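Local coordinates for protein prolyl-tRNA synthetase (Naegleria fowleri, PDB 6UYH) that probably attaches proline to its cognate tRNA using ATP, as a class II aminoacyl-tRNA synthetase, and binds the inhibitor halofuginone, at residues 179-184 and 217-222; 186-191 and 203-208; 59-64 and 196-201. All coordinates share one frame; numbering follows the deposited sequence. Where two conformers were deposited one is given.

Contact 1 (179-184 and 217-222); sequences EADEEV and ADYTTT
D181 is the first residue of helix segment 179-184 to touch segment 217-222. Its OD1 accepts a hydrogen bond of 2.8 Å from Y219 OH. The oxygen lies at the edge of the tyrosine ring, in the ring plane. The hydroxyl, however, meets the carboxylate from above, 44° out of its plane. The two side chains cross at about a right angle. The other carboxylate oxygen, OD2, forms a salt bridge to K177, so the aspartate is held at both oxygens. This second bond probably helps to fix its rotation.

One turn further on, V184 points toward the strand. Its CG1 lies anti to the backbone N (chi1 170°) and does most of the touching. V184 CG1 lies 3.9 Å from Y219 CE2, in apolar contact, and approaches the ring obliquely. V184 CG1 is also 3.7 Å from T221 OG1. The polar end of T221 is used by the sheet itself, since OG1 is hydrogen-bonded to S239 O.

Helix 177-198 thus lies over strand 219-227, nearly parallel to it; the local axes make 24° and approach to 10.9 Å. Strand 232-243 pairs with this strand and offers H241 to A180, D181 and V184. D218 and Y219 both face H241 in a classic beta bulge. Strand 164-174 lines the helix through F174.

Contact 2 (186-191 and 203-208); sequences TILELY and VIKGTK
L188 and E189 of helix 177-198 meet K205 of strand 204-207, the next strand in the chain, within the class II synthetase core. The contact is a helix packed on a sheet, and one lysine carries most of the strand's share.

K205 points toward the helix. Its CG is anti to the carbonyl carbon (chi1 -69°), and the chain is extended beyond that atom. The extended chain reaches across to the helix and brings the amino group there. K205 NZ donates a hydrogen bond of 2.6 Å to E189 OE1, as part of a salt bridge. The nitrogen approaches OE1 nearly along its C-O axis. E189 starts from a CB that points away from the strand. A bend at chi2 (67°) turns its carboxylate back toward the lysine. The second oxygen, OE2, has a long, weak ion pair with K192.

L188 packs against the aliphatic part of the same lysine. They lie alongside each other, pointing opposite ways. L188 CD2 lies 3.8 Å from K205 CG, and 3.9 Å from both CB and CD of K205. The methylene chain is therefore covered by the leucine while its charged end is held by the glutamate.

L188 also touches T221 and V223 of strand 219-227, and L480 packs on both L188 and K205. A buried leucine on the sheet-facing side of the helix, with an ion pair at the margin, fits the antiparallel sheet and flanking helix of a class II synthetase catalytic core.

Contact 3 (59-64 and 196-201); sequences QKFFDA and EELLAV
F61 and L198 have the most surface buried here, and E197 adds a smaller share. F61 sits on helix 49-67, and the other two lie near the C-terminal end of helix 177-198.

F61 points toward the second segment, with CG anti to the backbone N (chi1 172°). L198 answers with one methyl. Its CD1 is 3.6 Å from F61 CB and 3.7 Å from both CG and CD2 of F61. The methyl thus settles where the phenylalanine side chain leaves its backbone, and it approaches the ring obliquely. L198 CG stands 4.2 Å above one face of the F61 ring, nearer the ring's periphery than its centre. L198 has two conformers, so the exact place of its methyl is less certain.

E197 comes to the far end of the same ring. Its OE2 is 4.2 Å from F61 CZ, a loose approach with the carboxylate plane turned 70° from the ring. The polar end of E197 has a stronger partner within its own helix: OE1 forms a salt bridge to R193. R193 and V194 also pack on F61, and R294 and V295 touch L198.

No hydrogen bond joins the two segments. The helices meet here by apolar contact between a phenylalanine and a leucine. Their fit therefore rests on shape, and the nearby charge of E197 is engaged by an arginine rather than by the ring.

How the contacts relate
All three contacts use helix 177-198: contact 1 its beginning, contact 2 its middle, contact 3 its end. Centres are about 10 Å apart for contacts 1 and 2, about 14 Å for contacts 2 and 3, and about 21 Å for contacts 1 and 3. Along the chain, both segments of contact 2 fall between those of contact 1; the segments of contact 3 alternate with both. Contacts 1 and 2 reach neighbouring antiparallel strands, 219-227 and 204-207. Contact 3 joins the helix to helix 49-67, which is thus tied to the sheet strands. The T221 side chain is about 10 Å from halofuginone and the ATP analogue, so contact 1 lies near the ligand site but not in it.

Contact 1 (179-184 and 217-222)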
ATOM      1  N   GLU A 179      15.538  24.855  -7.525  1.00 35.10           N
ATOM      2  CA  GLU A 179      14.817  23.628  -7.849  1.00 32.42           C
ATOM      3  C   GLU A 179      14.007  23.137  -6.661  1.00 29.04           C
ATOM      4  O   GLU A 179      12.857  22.703  -6.814  1.00 31.75           O
ATOM      5  CB  GLU A 179      15.786  22.535  -8.297  1.00 35.61           C
ATOM      6  CG  GLU A 179      16.498  22.816  -9.604  1.00 43.48           C
ATOM      7  CD  GLU A 179      17.418  21.679 -10.020  1.00 47.54           C
ATOM      8  OE1 GLU A 179      17.085  20.504  -9.760  1.00 47.14           O
ATOM      9  OE2 GLU A 179      18.480  21.964 -10.603  1.00 51.20           O
ATOM     10  N   ALA A 180      14.599  23.177  -5.467  1.00 32.10           N
ATOM     11  CA  ALA A 180      13.907  22.682  -4.285  1.00 27.04           C
ATOM     12  C   ALA A 180      12.704  23.564  -3.952  1.00 28.26           C
ATOM     13  O   ALA A 180      11.596  23.059  -3.744  1.00 27.26           O
ATOM     14  CB  ALA A 180      14.882  22.599  -3.113  1.00 27.25           C
ATOM     15  N   ASP A 181      12.901  24.887  -3.940  1.00 27.87           N
ATOM     16  CA  ASP A 181      11.792  25.817  -3.710  1.00 27.58           C
ATOM     17  C   ASP A 181      10.618  25.511  -4.634  1.00 23.92           C
ATOM     18  O   ASP A 181       9.469  25.438  -4.196  1.00 29.82           O
ATOM     19  CB  ASP A 181      12.248  27.267  -3.933  1.00 27.78           C
ATOM     20  CG  ASP A 181      13.113  27.811  -2.806  1.00 35.25           C
ATOM     21  OD1 ASP A 181      13.064  27.293  -1.671  1.00 35.39           O
ATOM     22  OD2 ASP A 181      13.835  28.791  -3.064  1.00 37.95           O
ATOM     23  N   GLU A 182      10.903  25.313  -5.925  1.00 26.83           N
ATOM     24  CA  GLU A 182       9.839  25.068  -6.897  1.00 28.98           C
ATOM     25  C   GLU A 182       9.035  23.821  -6.546  1.00 30.40           C
ATOM     26  O   GLU A 182       7.804  23.808  -6.675  1.00 26.17           O
ATOM     27  CB  GLU A 182      10.426  24.940  -8.306  1.00 36.57           C
ATOM     28  CG  GLU A 182       9.376  24.679  -9.378  1.00 50.47           C
ATOM     29  CD  GLU A 182       9.966  24.153 -10.678  1.00 70.60           C
ATOM     30  OE1 GLU A 182      11.204  24.007 -10.764  1.00 76.39           O
ATOM     31  OE2 GLU A 182       9.184  23.880 -11.614  1.00 74.12           O
ATOM     32  N   GLU A 183       9.709  22.759  -6.104  1.00 24.98           N
ATOM     33  CA  GLU A 183       8.982  21.535  -5.774  1.00 24.87           C
ATOM     34  C   GLU A 183       8.092  21.721  -4.547  1.00 27.65           C
ATOM     35  O   GLU A 183       6.973  21.198  -4.509  1.00 22.13           O
ATOM     36  CB  GLU A 183       9.938  20.372  -5.542  1.00 22.95           C
ATOM     37  CG  GLU A 183       9.153  19.086  -5.220  1.00 23.86           C
ATOM     38  CD  GLU A 183       9.984  17.964  -4.630  1.00 26.36           C
ATOM     39  OE1 GLU A 183      10.466  18.102  -3.489  1.00 26.58           O
ATOM     40  OE2 GLU A 183      10.133  16.926  -5.301  1.00 28.51           O
ATOM     41  N   VAL A 184       8.567  22.454  -3.530  1.00 24.53           N
ATOM     42  CA  VAL A 184       7.751  22.667  -2.330  1.00 21.89           C
ATOM     43  C   VAL A 184       6.353  23.146  -2.709  1.00 19.61           C
ATOM     44  O   VAL A 184       5.337  22.614  -2.238  1.00 21.93           O
ATOM     45  CB  VAL A 184       8.432  23.670  -1.378  1.00 24.96           C
ATOM     46  CG1 VAL A 184       7.446  24.060  -0.245  1.00 22.79           C
ATOM     47  CG2 VAL A 184       9.712  23.089  -0.804  1.00 28.71           C
ATOM     48  N   ALA A 217      13.351  22.138   9.307  1.00 30.93           N
ATOM     49  CA  ALA A 217      13.103  22.787   8.026  1.00 24.08           C
ATOM     50  C   ALA A 217      13.572  24.233   8.040  1.00 28.48           C
ATOM     51  O   ALA A 217      13.556  24.904   9.076  1.00 30.02           O
ATOM     52  CB  ALA A 217      11.613  22.735   7.656  1.00 24.84           C
ATOM     53  N   ASP A 218      14.010  24.707   6.870  1.00 26.29           N
ATOM     54  CA  ASP A 218      14.190  26.144   6.694  1.00 30.49           C
ATOM     55  C   ASP A 218      12.846  26.855   6.708  1.00 28.42           C
ATOM     56  O   ASP A 218      12.698  27.900   7.353  1.00 27.68           O
ATOM     57  CB  ASP A 218      14.947  26.437   5.400  1.00 30.20           C
ATOM     58  CG  ASP A 218      16.457  26.313   5.568  0.39 35.90           C
ATOM     59  OD1 ASP A 218      16.932  26.232   6.723  0.96 39.94           O
ATOM     60  OD2 ASP A 218      17.170  26.295   4.542  0.66 36.94           O
ATOM     61  N   TYR A 219      11.852  26.307   6.008  1.00 28.22           N
ATOM     62  CA  TYR A 219      10.496  26.826   6.101  1.00 28.09           C
ATOM     63  C   TYR A 219       9.512  25.708   5.793  1.00 29.07           C
ATOM     64  O   TYR A 219       9.839  24.753   5.081  1.00 25.47           O
ATOM     65  CB  TYR A 219      10.267  28.017   5.164  1.00 24.23           C
ATOM     66  CG  TYR A 219      10.366  27.719   3.682  1.00 25.69           C
ATOM     67  CD1 TYR A 219      11.541  27.980   2.976  1.00 29.31           C
ATOM     68  CD2 TYR A 219       9.280  27.214   2.979  1.00 26.91           C
ATOM     69  CE1 TYR A 219      11.636  27.728   1.617  1.00 27.69           C
ATOM     70  CE2 TYR A 219       9.369  26.941   1.621  1.00 26.22           C
ATOM     71  CZ  TYR A 219      10.543  27.206   0.950  1.00 28.75           C
ATOM     72  OH  TYR A 219      10.627  26.951  -0.395  1.00 29.89           O
ATOM     73  N   THR A 220       8.301  25.840   6.340  1.00 20.66           N
ATOM     74  CA  THR A 220       7.253  24.834   6.234  1.00 21.59           C
ATOM     75  C   THR A 220       6.011  25.468   5.626  1.00 24.08           C
ATOM     76  O   THR A 220       5.571  26.532   6.083  1.00 23.65           O
ATOM     77  CB  THR A 220       6.920  24.251   7.613  1.00 21.04           C
ATOM     78  OG1 THR A 220       8.052  23.533   8.117  1.00 27.08           O
ATOM     79  CG2 THR A 220       5.729  23.308   7.535  1.00 21.36           C
ATOM     80  N   THR A 221       5.450  24.823   4.604  1.00 19.51           N
ATOM     81  CA  THR A 221       4.180  25.262   4.043  1.00 22.25           C
ATOM     82  C   THR A 221       3.102  24.250   4.410  1.00 21.68           C
ATOM     83  O   THR A 221       3.390  23.082   4.689  1.00 21.18           O
ATOM     84  CB  THR A 221       4.244  25.444   2.508  1.00 19.13           C
ATOM     85  OG1 THR A 221       4.438  24.174   1.860  1.00 21.24           O
ATOM     86  CG2 THR A 221       5.381  26.406   2.126  1.00 22.79           C
ATOM     87  N   THR A 222       1.852  24.720   4.443  1.00 20.36           N
ATOM     88  CA  THR A 222       0.730  23.894   4.870  1.00 22.23           C
ATOM     89  C   THR A 222      -0.493  24.238   4.033  1.00 17.92           C
ATOM     90  O   THR A 222      -0.593  25.339   3.490  1.00 20.52           O
ATOM     91  CB  THR A 222       0.436  24.117   6.377  1.00 20.23           C
ATOM     92  OG1 THR A 222      -0.697  23.345   6.781  1.00 26.60           O
ATOM     93  CG2 THR A 222       0.162  25.590   6.670  1.00 20.07           C
TER

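Contact 2 (186-191 and 203-208)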
ATOM      1  N   THR A 186       4.931  23.215  -5.774  1.00 22.36           N
ATOM      2  CA  THR A 186       4.288  22.249  -6.662  1.00 22.57           C
ATOM      3  C   THR A 186       3.566  21.159  -5.869  1.00 22.95           C
ATOM      4  O   THR A 186       2.412  20.815  -6.166  1.00 21.27           O
ATOM      5  CB  THR A 186       5.340  21.641  -7.594  1.00 26.70           C
ATOM      6  OG1 THR A 186       5.870  22.666  -8.447  1.00 26.70           O
ATOM      7  CG2 THR A 186       4.737  20.517  -8.443  1.00 28.21           C
ATOM      8  N   ILE A 187       4.228  20.601  -4.847  1.00 20.36           N
ATOM      9  CA  ILE A 187       3.576  19.582  -4.024  1.00 18.42           C
ATOM     10  C   ILE A 187       2.438  20.202  -3.227  1.00 18.62           C
ATOM     11  O   ILE A 187       1.372  19.595  -3.067  1.00 19.51           O
ATOM     12  CB  ILE A 187       4.597  18.881  -3.099  1.00 17.81           C
ATOM     13  CG1 ILE A 187       5.651  18.118  -3.929  1.00 18.28           C
ATOM     14  CG2 ILE A 187       3.890  17.906  -2.136  1.00 15.52           C
ATOM     15  CD1 ILE A 187       5.088  16.959  -4.743  1.00 22.36           C
ATOM     16  N   LEU A 188       2.638  21.424  -2.720  1.00 17.87           N
ATOM     17  CA  LEU A 188       1.576  22.098  -1.974  1.00 20.08           C
ATOM     18  C   LEU A 188       0.329  22.286  -2.836  1.00 20.64           C
ATOM     19  O   LEU A 188      -0.801  22.122  -2.357  1.00 20.13           O
ATOM     20  CB  LEU A 188       2.071  23.452  -1.451  1.00 18.34           C
ATOM     21  CG  LEU A 188       1.128  24.110  -0.431  1.00 21.29           C
ATOM     22  CD1 LEU A 188       1.145  23.353   0.885  1.00 21.58           C
ATOM     23  CD2 LEU A 188       1.480  25.579  -0.230  1.00 22.29           C
ATOM     24  N   GLU A 189       0.519  22.628  -4.112  1.00 21.22           N
ATOM     25  CA  GLU A 189      -0.615  22.720  -5.026  1.00 22.39           C
ATOM     26  C   GLU A 189      -1.272  21.356  -5.238  1.00 21.42           C
ATOM     27  O   GLU A 189      -2.499  21.268  -5.345  1.00 22.67           O
ATOM     28  CB  GLU A 189      -0.163  23.326  -6.352  1.00 24.90           C
ATOM     29  CG  GLU A 189      -1.168  23.223  -7.495  1.00 24.89           C
ATOM     30  CD  GLU A 189      -2.432  24.052  -7.288  1.00 31.61           C
ATOM     31  OE1 GLU A 189      -2.503  24.858  -6.334  1.00 27.54           O
ATOM     32  OE2 GLU A 189      -3.364  23.911  -8.105  1.00 32.16           O
ATOM     33  N   LEU A 190      -0.485  20.276  -5.284  1.00 20.69           N
ATOM     34  CA  LEU A 190      -1.092  18.952  -5.408  1.00 20.25           C
ATOM     35  C   LEU A 190      -1.927  18.611  -4.183  1.00 22.68           C
ATOM     36  O   LEU A 190      -2.978  17.976  -4.306  1.00 20.57           O
ATOM     37  CB  LEU A 190      -0.029  17.875  -5.632  1.00 18.89           C
ATOM     38  CG  LEU A 190       0.651  17.836  -6.999  1.00 28.39           C
ATOM     39  CD1 LEU A 190       1.565  16.613  -7.072  1.00 26.50           C
ATOM     40  CD2 LEU A 190      -0.383  17.797  -8.129  1.00 28.23           C
ATOM     41  N   TYR A 191      -1.474  19.014  -2.991  1.00 17.14           N
ATOM     42  CA  TYR A 191      -2.292  18.802  -1.802  1.00 20.52           C
ATOM     43  C   TYR A 191      -3.580  19.615  -1.877  1.00 22.73           C
ATOM     44  O   TYR A 191      -4.651  19.129  -1.490  1.00 20.31           O
ATOM     45  CB  TYR A 191      -1.505  19.167  -0.540  1.00 18.61           C
ATOM     46  CG  TYR A 191      -0.370  18.233  -0.217  1.00 16.67           C
ATOM     47  CD1 TYR A 191      -0.306  16.949  -0.766  1.00 19.19           C
ATOM     48  CD2 TYR A 191       0.640  18.629   0.659  1.00 19.48           C
ATOM     49  CE1 TYR A 191       0.736  16.101  -0.459  1.00 19.05           C
ATOM     50  CE2 TYR A 191       1.675  17.790   0.976  1.00 21.56           C
ATOM     51  CZ  TYR A 191       1.727  16.528   0.422  1.00 19.63           C
ATOM     52  OH  TYR A 191       2.777  15.700   0.759  1.00 20.07           O
ATOM     53  N   VAL A 203      -9.201  24.859   0.873  1.00 21.67           N
ATOM     54  CA  VAL A 203      -7.968  24.983   1.642  1.00 19.84           C
ATOM     55  C   VAL A 203      -7.468  26.415   1.575  1.00 19.89           C
ATOM     56  O   VAL A 203      -7.849  27.199   0.702  1.00 23.04           O
ATOM     57  CB  VAL A 203      -6.835  24.036   1.163  1.00 20.28           C
ATOM     58  CG1 VAL A 203      -7.283  22.582   1.132  1.00 21.82           C
ATOM     59  CG2 VAL A 203      -6.303  24.471  -0.182  1.00 22.46           C
ATOM     60  N   ILE A 204      -6.588  26.740   2.518  1.00 19.83           N
ATOM     61  CA  ILE A 204      -5.830  27.987   2.514  1.00 21.73           C
ATOM     62  C   ILE A 204      -4.356  27.620   2.578  1.00 22.28           C
ATOM     63  O   ILE A 204      -3.931  26.926   3.511  1.00 21.96           O
ATOM     64  CB  ILE A 204      -6.198  28.895   3.694  1.00 24.29           C
ATOM     65  CG1 ILE A 204      -7.673  29.285   3.635  1.00 28.72           C
ATOM     66  CG2 ILE A 204      -5.327  30.148   3.659  1.00 23.47           C
ATOM     67  CD1 ILE A 204      -8.155  29.961   4.900  1.00 39.67           C
ATOM     68  N   LYS A 205      -3.582  28.079   1.598  1.00 20.80           N
ATOM     69  CA  LYS A 205      -2.145  27.836   1.581  1.00 18.67           C
ATOM     70  C   LYS A 205      -1.426  28.887   2.416  1.00 19.38           C
ATOM     71  O   LYS A 205      -1.723  30.071   2.322  1.00 20.91           O
ATOM     72  CB  LYS A 205      -1.610  27.903   0.152  1.00 22.14           C
ATOM     73  CG  LYS A 205      -2.036  26.786  -0.765  1.00 20.84           C
ATOM     74  CD  LYS A 205      -1.542  27.115  -2.173  1.00 21.29           C
ATOM     75  CE  LYS A 205      -1.811  25.970  -3.156  1.00 24.45           C
ATOM     76  NZ  LYS A 205      -1.371  26.381  -4.524  1.00 24.09           N
ATOM     77  N   GLY A 206      -0.432  28.456   3.183  1.00 19.75           N
ATOM     78  CA  GLY A 206       0.343  29.422   3.934  1.00 19.93           C
ATOM     79  C   GLY A 206       1.642  28.802   4.395  1.00 20.32           C
ATOM     80  O   GLY A 206       1.893  27.612   4.203  1.00 22.95           O
ATOM     81  N   THR A 207       2.484  29.638   4.990  1.00 20.69           N
ATOM     82  CA  THR A 207       3.680  29.159   5.665  1.00 22.24           C
ATOM     83  C   THR A 207       3.413  29.097   7.165  1.00 29.59           C
ATOM     84  O   THR A 207       2.677  29.917   7.708  1.00 28.13           O
ATOM     85  CB  THR A 207       4.874  30.080   5.396  1.00 22.07           C
ATOM     86  OG1 THR A 207       4.551  31.396   5.841  1.00 26.77           O
ATOM     87  CG2 THR A 207       5.180  30.138   3.914  1.00 26.54           C
ATOM     88  N   LYS A 208       4.018  28.120   7.830  1.00 24.64           N
ATOM     89  CA  LYS A 208       3.924  28.059   9.280  1.00 24.17           C
ATOM     90  C   LYS A 208       4.883  29.050   9.936  1.00 24.78           C
ATOM     91  O   LYS A 208       5.908  29.440   9.364  1.00 24.11           O
ATOM     92  CB  LYS A 208       4.209  26.640   9.777  1.00 21.28           C
ATOM     93  CG  LYS A 208       3.111  25.662   9.445  1.00 27.67           C
ATOM     94  CD  LYS A 208       3.350  24.346  10.154  1.00 33.85           C
ATOM     95  CE  LYS A 208       2.344  23.300   9.724  1.00 36.50           C
ATOM     96  NZ  LYS A 208       2.571  22.030  10.459  1.00 39.07           N
TER

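Contact 3 (59-64 and 196-201)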
ATOM      1  N   GLN A  59      -4.512   7.816  -3.282  1.00 18.51           N
ATOM      2  CA  GLN A  59      -3.249   7.233  -3.738  0.58 22.77           C
ATOM      3  C   GLN A  59      -3.164   7.243  -5.259  1.00 24.68           C
ATOM      4  O   GLN A  59      -2.146   7.632  -5.841  1.00 21.25           O
ATOM      5  CB  GLN A  59      -3.101   5.787  -3.223  0.58 17.58           C
ATOM      6  CG  GLN A  59      -3.032   5.597  -1.694  0.58 20.87           C
ATOM      7  CD  GLN A  59      -2.856   4.126  -1.242  0.58 24.14           C
ATOM      8  OE1 GLN A  59      -3.450   3.187  -1.806  0.58 25.43           O
ATOM      9  NE2 GLN A  59      -2.048   3.929  -0.203  0.58 19.96           N
ATOM     10  N   LYS A  60      -4.229   6.785  -5.917  1.00 20.16           N
ATOM     11  CA  LYS A  60      -4.202   6.668  -7.369  1.00 22.07           C
ATOM     12  C   LYS A  60      -3.988   8.026  -8.021  1.00 22.40           C
ATOM     13  O   LYS A  60      -3.169   8.169  -8.939  1.00 22.27           O
ATOM     14  CB  LYS A  60      -5.504   6.031  -7.857  1.00 25.45           C
ATOM     15  CG  LYS A  60      -5.643   5.983  -9.368  1.00 41.93           C
ATOM     16  CD  LYS A  60      -7.005   5.445  -9.778  1.00 44.11           C
ATOM     17  CE  LYS A  60      -7.120   5.343 -11.283  1.00 51.14           C
ATOM     18  NZ  LYS A  60      -8.076   4.271 -11.656  1.00 59.66           N
ATOM     19  N   PHE A  61      -4.730   9.034  -7.555  1.00 21.53           N
ATOM     20  CA  PHE A  61      -4.594  10.385  -8.082  1.00 19.38           C
ATOM     21  C   PHE A  61      -3.204  10.949  -7.807  1.00 23.45           C
ATOM     22  O   PHE A  61      -2.544  11.470  -8.713  1.00 21.42           O
ATOM     23  CB  PHE A  61      -5.659  11.284  -7.464  1.00 18.99           C
ATOM     24  CG  PHE A  61      -5.498  12.743  -7.800  1.00 21.86           C
ATOM     25  CD1 PHE A  61      -5.879  13.231  -9.038  1.00 24.49           C
ATOM     26  CD2 PHE A  61      -4.977  13.625  -6.868  1.00 24.44           C
ATOM     27  CE1 PHE A  61      -5.753  14.590  -9.341  1.00 24.99           C
ATOM     28  CE2 PHE A  61      -4.844  14.985  -7.155  1.00 24.28           C
ATOM     29  CZ  PHE A  61      -5.229  15.465  -8.399  1.00 26.45           C
ATOM     30  N   PHE A  62      -2.752  10.870  -6.552  1.00 18.93           N
ATOM     31  CA  PHE A  62      -1.485  11.499  -6.189  1.00 17.84           C
ATOM     32  C   PHE A  62      -0.316  10.819  -6.894  1.00 19.12           C
ATOM     33  O   PHE A  62       0.576  11.499  -7.410  1.00 20.81           O
ATOM     34  CB  PHE A  62      -1.303  11.471  -4.667  1.00 17.87           C
ATOM     35  CG  PHE A  62      -0.168  12.336  -4.167  1.00 18.15           C
ATOM     36  CD1 PHE A  62      -0.322  13.711  -4.067  1.00 21.03           C
ATOM     37  CD2 PHE A  62       1.033  11.767  -3.767  1.00 20.04           C
ATOM     38  CE1 PHE A  62       0.713  14.516  -3.600  1.00 22.20           C
ATOM     39  CE2 PHE A  62       2.078  12.566  -3.287  1.00 18.28           C
ATOM     40  CZ  PHE A  62       1.911  13.931  -3.204  1.00 16.61           C
ATOM     41  N   ASP A  63      -0.317   9.480  -6.937  1.00 16.27           N
ATOM     42  CA  ASP A  63       0.716   8.735  -7.651  1.00 16.94           C
ATOM     43  C   ASP A  63       0.821   9.186  -9.097  1.00 18.78           C
ATOM     44  O   ASP A  63       1.924   9.352  -9.630  1.00 19.72           O
ATOM     45  CB  ASP A  63       0.418   7.229  -7.617  1.00 18.94           C
ATOM     46  CG  ASP A  63       1.133   6.496  -6.485  1.00 24.23           C
ATOM     47  OD1 ASP A  63       1.896   7.128  -5.741  1.00 28.25           O
ATOM     48  OD2 ASP A  63       0.905   5.276  -6.347  1.00 30.61           O
ATOM     49  N   ALA A  64      -0.320   9.325  -9.779  1.00 22.84           N
ATOM     50  CA  ALA A  64      -0.250   9.718 -11.180  1.00 21.59           C
ATOM     51  C   ALA A  64       0.305  11.128 -11.332  1.00 21.20           C
ATOM     52  O   ALA A  64       1.030  11.401 -12.294  1.00 22.31           O
ATOM     53  CB  ALA A  64      -1.624   9.604 -11.844  1.00 21.40           C
ATOM     54  N   GLU A 196      -9.453  19.757  -2.815  1.00 19.17           N
ATOM     55  CA  GLU A 196     -10.529  20.456  -3.524  1.00 21.43           C
ATOM     56  C   GLU A 196     -11.129  19.593  -4.633  1.00 25.45           C
ATOM     57  O   GLU A 196     -12.353  19.489  -4.744  1.00 24.38           O
ATOM     58  CB  GLU A 196     -10.022  21.792  -4.066  1.00 22.17           C
ATOM     59  CG  GLU A 196      -9.652  22.768  -2.910  1.00 20.76           C
ATOM     60  CD  GLU A 196      -9.736  24.234  -3.272  1.00 26.43           C
ATOM     61  OE1 GLU A 196     -10.043  24.562  -4.436  1.00 27.83           O
ATOM     62  OE2 GLU A 196      -9.492  25.065  -2.371  1.00 24.55           O
ATOM     63  N   GLU A 197     -10.288  18.943  -5.443  1.00 21.83           N
ATOM     64  CA  GLU A 197     -10.794  18.215  -6.607  1.00 24.77           C
ATOM     65  C   GLU A 197     -11.290  16.810  -6.263  1.00 26.56           C
ATOM     66  O   GLU A 197     -12.203  16.310  -6.924  1.00 27.26           O
ATOM     67  CB  GLU A 197      -9.719  18.135  -7.697  1.00 24.96           C
ATOM     68  CG  GLU A 197      -9.373  19.490  -8.310  1.00 25.01           C
ATOM     69  CD  GLU A 197      -8.205  19.437  -9.296  1.00 33.30           C
ATOM     70  OE1 GLU A 197      -7.583  20.497  -9.518  1.00 34.99           O
ATOM     71  OE2 GLU A 197      -7.900  18.350  -9.847  1.00 35.03           O
ATOM     72  N   LEU A 198     -10.729  16.154  -5.249  1.00 22.92           N
ATOM     73  CA  LEU A 198     -11.196  14.832  -4.843  0.61 18.92           C
ATOM     74  C   LEU A 198     -12.187  14.884  -3.685  1.00 23.84           C
ATOM     75  O   LEU A 198     -13.229  14.219  -3.730  1.00 22.83           O
ATOM     76  CB  LEU A 198     -10.012  13.934  -4.452  0.61 18.95           C
ATOM     77  CG  LEU A 198      -9.083  13.503  -5.587  0.61 21.16           C
ATOM     78  CD1 LEU A 198      -8.020  12.553  -5.060  0.61 22.02           C
ATOM     79  CD2 LEU A 198      -9.894  12.858  -6.698  0.61 23.98           C
ATOM     80  N   LEU A 199     -11.870  15.645  -2.636  1.00 23.51           N
ATOM     81  CA  LEU A 199     -12.641  15.648  -1.394  1.00 17.60           C
ATOM     82  C   LEU A 199     -13.620  16.808  -1.274  1.00 20.27           C
ATOM     83  O   LEU A 199     -14.383  16.848  -0.297  1.00 18.87           O
ATOM     84  CB  LEU A 199     -11.684  15.661  -0.190  1.00 15.93           C
ATOM     85  CG  LEU A 199     -10.611  14.558  -0.224  1.00 18.00           C
ATOM     86  CD1 LEU A 199      -9.684  14.650   0.980  1.00 18.54           C
ATOM     87  CD2 LEU A 199     -11.233  13.160  -0.318  1.00 18.31           C
ATOM     88  N   ALA A 200     -13.611  17.742  -2.231  1.00 18.08           N
ATOM     89  CA  ALA A 200     -14.471  18.931  -2.217  1.00 18.85           C
ATOM     90  C   ALA A 200     -14.309  19.737  -0.927  1.00 21.08           C
ATOM     91  O   ALA A 200     -15.268  20.310  -0.412  1.00 20.12           O
ATOM     92  CB  ALA A 200     -15.939  18.554  -2.453  1.00 23.60           C
ATOM     93  N   VAL A 201     -13.089  19.793  -0.406  1.00 19.95           N
ATOM     94  CA  VAL A 201     -12.774  20.544   0.811  1.00 19.78           C
ATOM     95  C   VAL A 201     -11.910  21.742   0.426  1.00 20.54           C
ATOM     96  O   VAL A 201     -10.851  21.559  -0.181  1.00 18.87           O
ATOM     97  CB  VAL A 201     -12.047  19.677   1.852  1.00 21.10           C
ATOM     98  CG1 VAL A 201     -11.511  20.566   2.980  1.00 20.91           C
ATOM     99  CG2 VAL A 201     -12.977  18.598   2.413  1.00 22.12           C
TER